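Local atomic coordinates of putative aminooxidase (Propionibacterium acnes, PDB entry 2B9W), a protein that binds flavin-adenine dinucleotide, belongs to the flavin-containing amine oxidoreductase family, and probably works as a fatty acid isomerase. Residues T39-G44 and G204-F209; P65-I70 and F405-E410; T69-M74 and D197-A202. All coordinates share one frame; numbering follows the deposited sequence.

Contact 1 of 3, residues T39-G44 and G204-F209. With NA (sodium ion), chain B; FAD (flavin-adenine dinucleotide), chain E.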
# COMPACT_ATOMS: atom_id res chain seq x y z
N THR A 39 13.00 2.59 12.90
CA THR A 39 12.70 1.51 13.82
C THR A 39 13.85 0.50 13.92
O THR A 39 14.89 0.64 13.25
CB THR A 39 11.36 0.77 13.40
OG1 THR A 39 11.63 -0.16 12.34
CG2 THR A 39 10.25 1.78 12.96
N ASP A 40 13.61 -0.52 14.75
CA ASP A 40 14.48 -1.69 14.98
C ASP A 40 14.45 -2.69 13.85
O ASP A 40 15.28 -3.64 13.82
CB ASP A 40 13.99 -2.45 16.26
CG ASP A 40 12.67 -3.24 16.02
OD1 ASP A 40 11.58 -2.65 15.74
OD2 ASP A 40 12.68 -4.50 16.07
N HIS A 41 13.49 -2.53 12.93
CA HIS A 41 13.20 -3.57 11.96
C HIS A 41 13.12 -3.09 10.50
O HIS A 41 12.97 -1.90 10.21
CB HIS A 41 11.94 -4.32 12.38
CG HIS A 41 10.73 -3.46 12.46
ND1 HIS A 41 10.35 -2.81 13.62
CD2 HIS A 41 9.79 -3.17 11.53
CE1 HIS A 41 9.25 -2.10 13.37
NE2 HIS A 41 8.89 -2.31 12.11
N VAL A 42 13.19 -4.03 9.58
CA VAL A 42 13.01 -3.73 8.17
C VAL A 42 11.72 -4.40 7.62
O VAL A 42 11.20 -5.39 8.21
CB VAL A 42 14.28 -4.07 7.34
CG1 VAL A 42 15.49 -3.29 7.89
CG2 VAL A 42 14.53 -5.59 7.29
N GLY A 43 11.23 -3.84 6.50
CA GLY A 43 10.03 -4.30 5.78
C GLY A 43 8.84 -3.38 5.89
O GLY A 43 7.85 -3.54 5.17
N GLY A 44 8.93 -2.41 6.81
CA GLY A 44 7.89 -1.39 6.99
C GLY A 44 6.51 -1.98 7.21
O GLY A 44 6.29 -2.70 8.17
N GLY A 204 5.67 -14.93 6.09
CA GLY A 204 5.21 -13.54 6.14
C GLY A 204 5.76 -12.74 4.98
O GLY A 204 6.87 -13.00 4.50
N THR A 205 5.00 -11.74 4.53
CA THR A 205 5.53 -10.78 3.58
C THR A 205 6.86 -10.13 4.05
O THR A 205 7.72 -9.82 3.24
CB THR A 205 4.51 -9.64 3.26
OG1 THR A 205 4.11 -8.97 4.48
CG2 THR A 205 3.28 -10.21 2.50
N GLN A 206 7.01 -9.93 5.35
CA GLN A 206 8.22 -9.31 5.90
C GLN A 206 9.50 -10.11 5.57
O GLN A 206 10.59 -9.53 5.40
CB GLN A 206 8.09 -9.12 7.42
CG GLN A 206 9.20 -8.30 8.06
CD GLN A 206 9.04 -8.12 9.55
OE1 GLN A 206 8.24 -8.82 10.23
NE2 GLN A 206 9.81 -7.17 10.09
N ALA A 207 9.38 -11.43 5.47
CA ALA A 207 10.56 -12.30 5.36
C ALA A 207 11.45 -11.96 4.17
O ALA A 207 12.70 -11.88 4.28
CB ALA A 207 10.13 -13.81 5.31
N MET A 208 10.82 -11.81 3.01
CA MET A 208 11.58 -11.58 1.79
C MET A 208 12.27 -10.21 1.82
O MET A 208 13.32 -10.08 1.26
CB MET A 208 10.73 -11.75 0.54
CG MET A 208 9.54 -10.84 0.44
SD MET A 208 8.22 -11.48 -0.60
CE MET A 208 6.95 -10.23 -0.31
N PHE A 209 11.70 -9.24 2.52
CA PHE A 209 12.36 -7.95 2.73
C PHE A 209 13.50 -8.01 3.75
O PHE A 209 14.53 -7.40 3.50
CB PHE A 209 11.32 -6.87 3.02
CG PHE A 209 10.43 -6.64 1.83
CD1 PHE A 209 10.95 -6.03 0.69
CD2 PHE A 209 9.13 -7.10 1.81
CE1 PHE A 209 10.18 -5.87 -0.45
CE2 PHE A 209 8.34 -6.90 0.70
CZ PHE A 209 8.88 -6.31 -0.44
NA NA B . 10.04 -3.85 16.15
PA FAD E . 6.50 1.53 4.31
O1A FAD E . 6.24 0.05 4.15
O2A FAD E . 5.51 2.30 5.13
O5B FAD E . 8.01 1.68 4.86
C5B FAD E . 8.54 2.95 5.16
C4B FAD E . 9.73 2.76 6.08
O4B FAD E . 10.22 4.02 6.41
C3B FAD E . 9.38 2.05 7.39
O3B FAD E . 10.37 1.07 7.63
C2B FAD E . 9.39 3.17 8.41
O2B FAD E . 9.78 2.78 9.70
C1B FAD E . 10.44 4.09 7.78
N9A FAD E . 10.41 5.49 8.21
C8A FAD E . 9.30 6.30 8.36
N7A FAD E . 9.73 7.52 8.76
C5A FAD E . 11.08 7.51 8.88
C6A FAD E . 12.00 8.50 9.26
N6A FAD E . 11.60 9.61 9.89
N1A FAD E . 13.34 8.17 9.27
C2A FAD E . 13.77 6.90 8.92
N3A FAD E . 12.85 5.92 8.54
C4A FAD E . 11.52 6.23 8.53
N1 FAD E . 0.53 -4.23 -0.20
C2 FAD E . 0.37 -5.19 -1.18
O2 FAD E . 1.04 -5.17 -2.22
N3 FAD E . -0.56 -6.18 -1.01
C4 FAD E . -1.34 -6.26 0.14
O4 FAD E . -2.14 -7.20 0.27
C4X FAD E . -1.20 -5.30 1.13
N5 FAD E . -2.03 -5.29 2.23
C5X FAD E . -1.75 -4.45 3.30
C6 FAD E . -2.44 -4.60 4.50
C7 FAD E . -2.08 -3.83 5.59
C7M FAD E . -2.83 -3.97 6.92
C8 FAD E . -1.03 -2.92 5.48
C8M FAD E . -0.63 -2.05 6.64
C9 FAD E . -0.33 -2.79 4.27
C9A FAD E . -0.67 -3.55 3.18
N10 FAD E . -0.06 -3.39 1.94
C10 FAD E . -0.25 -4.30 0.95
C1' FAD E . 0.70 -2.16 1.59
C2' FAD E . 2.21 -2.39 1.61
O2' FAD E . 2.59 -3.02 2.83
C3' FAD E . 2.93 -1.04 1.48
O3' FAD E . 2.43 -0.37 0.33
C4' FAD E . 4.45 -1.17 1.38
O4' FAD E . 4.99 -1.74 2.57
C5' FAD E . 4.98 0.25 1.12
O5' FAD E . 6.39 0.24 1.20
P FAD E . 7.18 1.63 1.46
O1P FAD E . 8.65 1.29 1.62
O2P FAD E . 6.88 2.70 0.42
O3P FAD E . 6.54 2.18 2.82
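Q206 reaches from the first turn of helix 205-215 to the backbone of V42, and this is the one hydrogen bond between the two segments. Its NE2 donates to V42 O at 2.9 Å. The N-H points at the oxygen at 165°, and the oxygen lies close to the amide plane of Q206. The side chain is extended, with CG anti to the backbone N (chi1 -171°). The other end of the amide is held too, since Q206 OE1 accepts from S48 N.

The apolar contacts are light. F209 CB sits 4.0 Å from G43 CA, while the F209 ring turns off toward P16 and L19 of helix 16-27. V42 CG2 lies 4.2 Å from F209 O.

Metal and turn contacts lie at the T39 end of 39-44. A sodium ion is modelled between D40 OD1, D40 OD2 and H41 ND1; at 2.0 Å from D40 OD1 it sits too close for sodium, so its identity is doubtful. T39 OG1 accepts from H41 N at 3.1 Å in an ST turn, and this oxygen lies over one face of the H41 ring.

T39 CG2 is 3.4 Å from FAD O2B, and G44 CA packs against FAD O3B. The buried amide of Q206 thus has partners at both ends, which fixes its rotation and ties the loop 39-44, which borders the adenosine ribose of FAD, to helix 205-215.

Contact 2 of 3, residues P65-I70 and F405-E410. With FAD (flavin-adenine dinucleotide), chain E.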
# COMPACT_ATOMS: atom_id res chain seq x y z
N PRO A 65 0.49 -12.79 -9.60
CA PRO A 65 1.57 -13.27 -10.49
C PRO A 65 2.22 -12.21 -11.36
O PRO A 65 3.36 -12.42 -11.79
CB PRO A 65 0.88 -14.33 -11.34
CG PRO A 65 -0.24 -14.85 -10.42
CD PRO A 65 -0.75 -13.58 -9.76
N SER A 66 1.53 -11.10 -11.60
CA SER A 66 2.09 -9.98 -12.36
C SER A 66 2.94 -9.02 -11.55
O SER A 66 3.32 -7.97 -12.06
CB SER A 66 0.96 -9.20 -13.09
OG SER A 66 -0.04 -8.70 -12.22
N TYR A 67 3.20 -9.36 -10.29
CA TYR A 67 4.12 -8.59 -9.43
C TYR A 67 5.58 -8.89 -9.84
O TYR A 67 6.35 -9.51 -9.10
CB TYR A 67 3.88 -8.91 -7.94
CG TYR A 67 2.73 -8.16 -7.28
CD1 TYR A 67 1.73 -7.52 -8.02
CD2 TYR A 67 2.66 -8.08 -5.90
CE1 TYR A 67 0.71 -6.82 -7.37
CE2 TYR A 67 1.64 -7.41 -5.27
CZ TYR A 67 0.69 -6.79 -5.98
OH TYR A 67 -0.28 -6.13 -5.26
N ASP A 68 5.94 -8.43 -11.04
CA ASP A 68 7.23 -8.79 -11.67
C ASP A 68 8.42 -8.28 -10.86
O ASP A 68 9.41 -8.97 -10.75
CB ASP A 68 7.32 -8.24 -13.10
CG ASP A 68 6.32 -8.87 -14.04
OD1 ASP A 68 5.96 -10.06 -13.93
OD2 ASP A 68 5.92 -8.14 -14.93
N THR A 69 8.30 -7.12 -10.23
CA THR A 69 9.41 -6.58 -9.45
C THR A 69 9.62 -7.40 -8.18
O THR A 69 10.75 -7.66 -7.79
CB THR A 69 9.22 -5.09 -9.12
OG1 THR A 69 8.91 -4.37 -10.33
CG2 THR A 69 10.50 -4.50 -8.49
N ILE A 70 8.53 -7.84 -7.54
CA ILE A 70 8.64 -8.68 -6.36
C ILE A 70 9.25 -10.05 -6.76
O ILE A 70 10.06 -10.61 -6.02
CB ILE A 70 7.30 -8.83 -5.61
CG1 ILE A 70 6.75 -7.44 -5.21
CG2 ILE A 70 7.47 -9.74 -4.35
CD1 ILE A 70 7.76 -6.53 -4.49
N PHE A 405 1.69 4.06 -5.67
CA PHE A 405 0.48 3.54 -5.03
C PHE A 405 0.91 2.78 -3.78
O PHE A 405 2.02 2.26 -3.75
CB PHE A 405 -0.32 2.61 -5.98
CG PHE A 405 -1.55 2.04 -5.33
CD1 PHE A 405 -2.70 2.81 -5.19
CD2 PHE A 405 -1.53 0.77 -4.76
CE1 PHE A 405 -3.85 2.29 -4.54
CE2 PHE A 405 -2.68 0.27 -4.10
CZ PHE A 405 -3.82 1.02 -4.00
N GLY A 406 0.05 2.71 -2.78
CA GLY A 406 0.36 2.05 -1.51
C GLY A 406 0.26 0.53 -1.57
O GLY A 406 -0.51 -0.06 -0.81
N ASN A 407 1.04 -0.10 -2.44
CA ASN A 407 1.22 -1.57 -2.43
C ASN A 407 2.69 -1.89 -2.65
O ASN A 407 3.43 -1.06 -3.18
CB ASN A 407 0.18 -2.29 -3.34
CG ASN A 407 0.66 -2.73 -4.75
OD1 ASN A 407 1.83 -2.80 -5.11
ND2 ASN A 407 -0.33 -3.11 -5.54
N PHE A 408 3.14 -3.07 -2.25
CA PHE A 408 4.58 -3.30 -2.21
C PHE A 408 5.20 -3.47 -3.61
O PHE A 408 6.36 -3.11 -3.81
CB PHE A 408 5.02 -4.35 -1.15
CG PHE A 408 4.42 -5.74 -1.30
CD1 PHE A 408 4.95 -6.64 -2.19
CD2 PHE A 408 3.39 -6.17 -0.45
CE1 PHE A 408 4.43 -7.95 -2.31
CE2 PHE A 408 2.89 -7.48 -0.53
CZ PHE A 408 3.40 -8.37 -1.46
N ASP A 409 4.44 -3.98 -4.58
CA ASP A 409 4.98 -4.14 -5.92
C ASP A 409 5.13 -2.76 -6.59
O ASP A 409 6.16 -2.46 -7.20
CB ASP A 409 4.13 -5.05 -6.81
CG ASP A 409 4.80 -5.35 -8.17
OD1 ASP A 409 5.82 -6.05 -8.22
OD2 ASP A 409 4.28 -4.90 -9.19
N GLU A 410 4.08 -1.95 -6.51
CA GLU A 410 4.13 -0.60 -7.09
C GLU A 410 5.31 0.23 -6.58
O GLU A 410 6.00 0.86 -7.39
CB GLU A 410 2.82 0.17 -6.87
CG GLU A 410 1.63 -0.37 -7.68
CD GLU A 410 1.83 -0.31 -9.19
OE1 GLU A 410 2.01 0.80 -9.72
OE2 GLU A 410 1.75 -1.36 -9.86
PA FAD E . 6.50 1.53 4.31
O1A FAD E . 6.24 0.05 4.15
O2A FAD E . 5.51 2.30 5.13
O5B FAD E . 8.01 1.68 4.86
C5B FAD E . 8.54 2.95 5.16
C4B FAD E . 9.73 2.76 6.08
O4B FAD E . 10.22 4.02 6.41
C3B FAD E . 9.38 2.05 7.39
O3B FAD E . 10.37 1.07 7.63
C2B FAD E . 9.39 3.17 8.41
O2B FAD E . 9.78 2.78 9.70
C1B FAD E . 10.44 4.09 7.78
N9A FAD E . 10.41 5.49 8.21
C8A FAD E . 9.30 6.30 8.36
N7A FAD E . 9.73 7.52 8.76
C5A FAD E . 11.08 7.51 8.88
C6A FAD E . 12.00 8.50 9.26
N6A FAD E . 11.60 9.61 9.89
N1A FAD E . 13.34 8.17 9.27
C2A FAD E . 13.77 6.90 8.92
N3A FAD E . 12.85 5.92 8.54
C4A FAD E . 11.52 6.23 8.53
N1 FAD E . 0.53 -4.23 -0.20
C2 FAD E . 0.37 -5.19 -1.18
O2 FAD E . 1.04 -5.17 -2.22
N3 FAD E . -0.56 -6.18 -1.01
C4 FAD E . -1.34 -6.26 0.14
O4 FAD E . -2.14 -7.20 0.27
C4X FAD E . -1.20 -5.30 1.13
N5 FAD E . -2.03 -5.29 2.23
C5X FAD E . -1.75 -4.45 3.30
C6 FAD E . -2.44 -4.60 4.50
C7 FAD E . -2.08 -3.83 5.59
C7M FAD E . -2.83 -3.97 6.92
C8 FAD E . -1.03 -2.92 5.48
C8M FAD E . -0.63 -2.05 6.64
C9 FAD E . -0.33 -2.79 4.27
C9A FAD E . -0.67 -3.55 3.18
N10 FAD E . -0.06 -3.39 1.94
C10 FAD E . -0.25 -4.30 0.95
C1' FAD E . 0.70 -2.16 1.59
C2' FAD E . 2.21 -2.39 1.61
O2' FAD E . 2.59 -3.02 2.83
C3' FAD E . 2.93 -1.04 1.48
O3' FAD E . 2.43 -0.37 0.33
C4' FAD E . 4.45 -1.17 1.38
O4' FAD E . 4.99 -1.74 2.57
C5' FAD E . 4.98 0.25 1.12
O5' FAD E . 6.39 0.24 1.20
P FAD E . 7.18 1.63 1.46
O1P FAD E . 8.65 1.29 1.62
O2P FAD E . 6.88 2.70 0.42
O3P FAD E . 6.54 2.18 2.82
O HOH W 1 2.29 -4.88 -11.37
O HOH W 2 6.34 -4.87 -10.91
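The Y67 ring carries D409 on one face: D409 CB stands 3.4 Å from the ring centroid in a CH-pi contact, and the carboxylate lies nearly parallel to the ring (6°). The edge of Y67 points at the face of F408, an offset edge-to-face pair with centroids 5.7 Å apart. FAD O2 sits over one face of F408, offset toward the rim, and I70 CG1 meets the edge of F408 near its plane, 3.6 Å from F408 CD1.

With chi1 near 180° (-173°), D409 swings CG away from its own N and brings the carboxylate to the start of helix 68-77. There D409 OD1 takes weak hydrogen bonds from T69 N and I70 N. A water bridges T69 N and D409 OD2, donating to the latter at 2.7 Å.

N407 caps helix 408-422: its OD1 accepts from E410 N at 2.8 Å. The backbone N of F408, the residue after N407, donates to FAD O2 at 3.0 Å, and Y67 OH adds a weak bond to the same oxygen. A helix N-terminus directed at the flavin O2 is a familiar feature of flavin sites in this family, where it probably helps stabilise negative charge on the reduced ring.

Contact 3 of 3, residues T69-M74 and D197-A202; sequences TIQEIM and DLWTWA
A Met-aromatic contact joins helix 68-77 to the loop 197-202, which runs between helices 187-195 and 205-215. M74 makes it with W201, and adds a CH-pi contact to W199. M74 SD lies at the edge of W201, in the plane of the ring. W201 NE1 points its N-H at this sulfur in a weak hydrogen bond of 3.5 Å, nearly straight at 165°.

The methyl of M74 serves the other indole. In the CH-pi contact M74 CE stands over one face of the W199 six-membered ring, 4.2 Å from its centroid, and its nearest ring atom is W199 CZ3 at 3.7 Å. A bend at the last torsion of M74 (chi3 -73°) turns the methyl toward W199 while the sulfur stays with W201. One side chain therefore bridges both tryptophans.

I70, one turn earlier, adds looser apolar contacts. Its CB meets the edge of W199 at CZ3, 4.3 Å away, and its CG2 comes obliquely to W201 CZ2 at 4.4 Å. Q71 borders the group. Its OE1 is 4.0 Å from W199 CH2, with the amide plane steeply inclined to the indole, and its NE2 is hydrogen-bonded to D75.

Around this, W201 packs on M208 of helix 205-215, and W199 on V81. I70 also touches M208, and I73 touches C412 of helix 408-422, while T69 and I73 face helix 16-27 through Y24 and M23. Helix 68-77 is thus bordered by the loop 197-202 and by helices 16-27, 205-215 and 408-422.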
# COMPACT_ATOMS: atom_id res chain seq x y z
N THR A 69 8.30 -7.12 -10.23
CA THR A 69 9.41 -6.58 -9.45
C THR A 69 9.62 -7.40 -8.18
O THR A 69 10.75 -7.66 -7.79
CB THR A 69 9.22 -5.09 -9.12
OG1 THR A 69 8.91 -4.37 -10.33
CG2 THR A 69 10.50 -4.50 -8.49
N ILE A 70 8.53 -7.84 -7.54
CA ILE A 70 8.64 -8.68 -6.36
C ILE A 70 9.25 -10.05 -6.76
O ILE A 70 10.06 -10.61 -6.02
CB ILE A 70 7.30 -8.83 -5.61
CG1 ILE A 70 6.75 -7.44 -5.21
CG2 ILE A 70 7.47 -9.74 -4.35
CD1 ILE A 70 7.76 -6.53 -4.49
N GLN A 71 8.88 -10.58 -7.93
CA GLN A 71 9.57 -11.77 -8.44
C GLN A 71 11.10 -11.54 -8.55
O GLN A 71 11.88 -12.40 -8.17
CB GLN A 71 9.03 -12.23 -9.80
CG GLN A 71 9.64 -13.57 -10.27
CD GLN A 71 9.36 -14.71 -9.30
OE1 GLN A 71 8.22 -15.12 -9.15
NE2 GLN A 71 10.39 -15.19 -8.60
N GLU A 72 11.50 -10.37 -9.05
CA GLU A 72 12.92 -10.07 -9.16
C GLU A 72 13.58 -10.06 -7.76
O GLU A 72 14.72 -10.51 -7.60
CB GLU A 72 13.17 -8.74 -9.87
CG GLU A 72 13.04 -8.79 -11.34
CD GLU A 72 13.46 -7.48 -12.03
OE1 GLU A 72 14.26 -6.69 -11.47
OE2 GLU A 72 12.97 -7.26 -13.14
N ILE A 73 12.86 -9.50 -6.78
CA ILE A 73 13.35 -9.53 -5.39
C ILE A 73 13.50 -10.95 -4.88
O ILE A 73 14.57 -11.32 -4.36
CB ILE A 73 12.47 -8.65 -4.48
CG1 ILE A 73 12.69 -7.19 -4.86
CG2 ILE A 73 12.75 -8.90 -2.98
CD1 ILE A 73 11.64 -6.20 -4.27
N MET A 74 12.45 -11.78 -5.06
CA MET A 74 12.53 -13.18 -4.70
C MET A 74 13.67 -13.96 -5.41
O MET A 74 14.27 -14.84 -4.79
CB MET A 74 11.19 -13.91 -4.90
CG MET A 74 10.08 -13.42 -3.97
SD MET A 74 8.65 -14.49 -4.01
CE MET A 74 7.93 -14.11 -5.59
N ASP A 197 -6.09 -16.12 -7.74
CA ASP A 197 -4.73 -16.47 -8.15
C ASP A 197 -3.77 -15.50 -7.46
O ASP A 197 -3.34 -14.48 -8.03
CB ASP A 197 -4.63 -16.38 -9.67
CG ASP A 197 -3.33 -16.93 -10.24
OD1 ASP A 197 -2.51 -17.59 -9.53
OD2 ASP A 197 -3.14 -16.69 -11.44
N LEU A 198 -3.46 -15.81 -6.20
CA LEU A 198 -2.83 -14.86 -5.30
C LEU A 198 -1.64 -15.49 -4.59
O LEU A 198 -1.66 -16.65 -4.22
CB LEU A 198 -3.84 -14.38 -4.27
CG LEU A 198 -4.97 -13.52 -4.81
CD1 LEU A 198 -6.15 -13.49 -3.86
CD2 LEU A 198 -4.50 -12.11 -5.07
N TRP A 199 -0.62 -14.69 -4.36
CA TRP A 199 0.56 -15.11 -3.67
C TRP A 199 0.43 -14.81 -2.18
O TRP A 199 -0.01 -13.72 -1.80
CB TRP A 199 1.73 -14.26 -4.17
CG TRP A 199 2.17 -14.49 -5.56
CD1 TRP A 199 1.76 -15.47 -6.40
CD2 TRP A 199 3.22 -13.80 -6.23
NE1 TRP A 199 2.47 -15.40 -7.59
CE2 TRP A 199 3.36 -14.38 -7.50
CE3 TRP A 199 4.02 -12.71 -5.89
CZ2 TRP A 199 4.29 -13.91 -8.44
CZ3 TRP A 199 4.94 -12.24 -6.82
CH2 TRP A 199 5.07 -12.85 -8.08
N THR A 200 0.87 -15.74 -1.36
CA THR A 200 1.08 -15.52 0.08
C THR A 200 2.40 -16.22 0.47
O THR A 200 2.91 -17.03 -0.27
CB THR A 200 -0.08 -16.11 0.94
OG1 THR A 200 -0.15 -17.52 0.70
CG2 THR A 200 -1.44 -15.46 0.63
N TRP A 201 2.91 -15.91 1.66
CA TRP A 201 4.18 -16.42 2.14
C TRP A 201 4.02 -16.99 3.54
O TRP A 201 3.46 -16.35 4.43
CB TRP A 201 5.23 -15.29 2.14
CG TRP A 201 5.53 -14.81 0.75
CD1 TRP A 201 6.55 -15.24 -0.06
CD2 TRP A 201 4.82 -13.82 -0.01
NE1 TRP A 201 6.51 -14.59 -1.27
CE2 TRP A 201 5.47 -13.70 -1.26
CE3 TRP A 201 3.69 -13.01 0.24
CZ2 TRP A 201 5.03 -12.82 -2.27
CZ3 TRP A 201 3.25 -12.13 -0.76
CH2 TRP A 201 3.91 -12.05 -2.00
N ALA A 202 4.48 -18.22 3.71
CA ALA A 202 4.33 -18.92 5.00
C ALA A 202 5.03 -18.15 6.11
O ALA A 202 4.54 -18.09 7.26
CB ALA A 202 4.86 -20.37 4.89

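Contacts 2 and 3 share T69 and I70, and their centres lie about 9 Å apart. I70 faces F408 in contact 2 and the indoles in contact 3. The two also meet directly: Y67 CB lies 3.7 Å from W199 CZ3, and F408 CZ 3.8 Å from W201 CH2. Contact 1 joins this core through M208 and F209: M208 SD is 3.6 Å from W201 CE2, M208 CE is 3.9 Å from F408 CE1, and F209 CZ is 4.2 Å from I70 CD1. Contacts 1 and 2 both touch FAD: the adenosine ribose in contact 1, and the flavin O2 and ribityl O3' in contact 2. Contact 3 is set back, its I70 side chain about 7 Å from FAD.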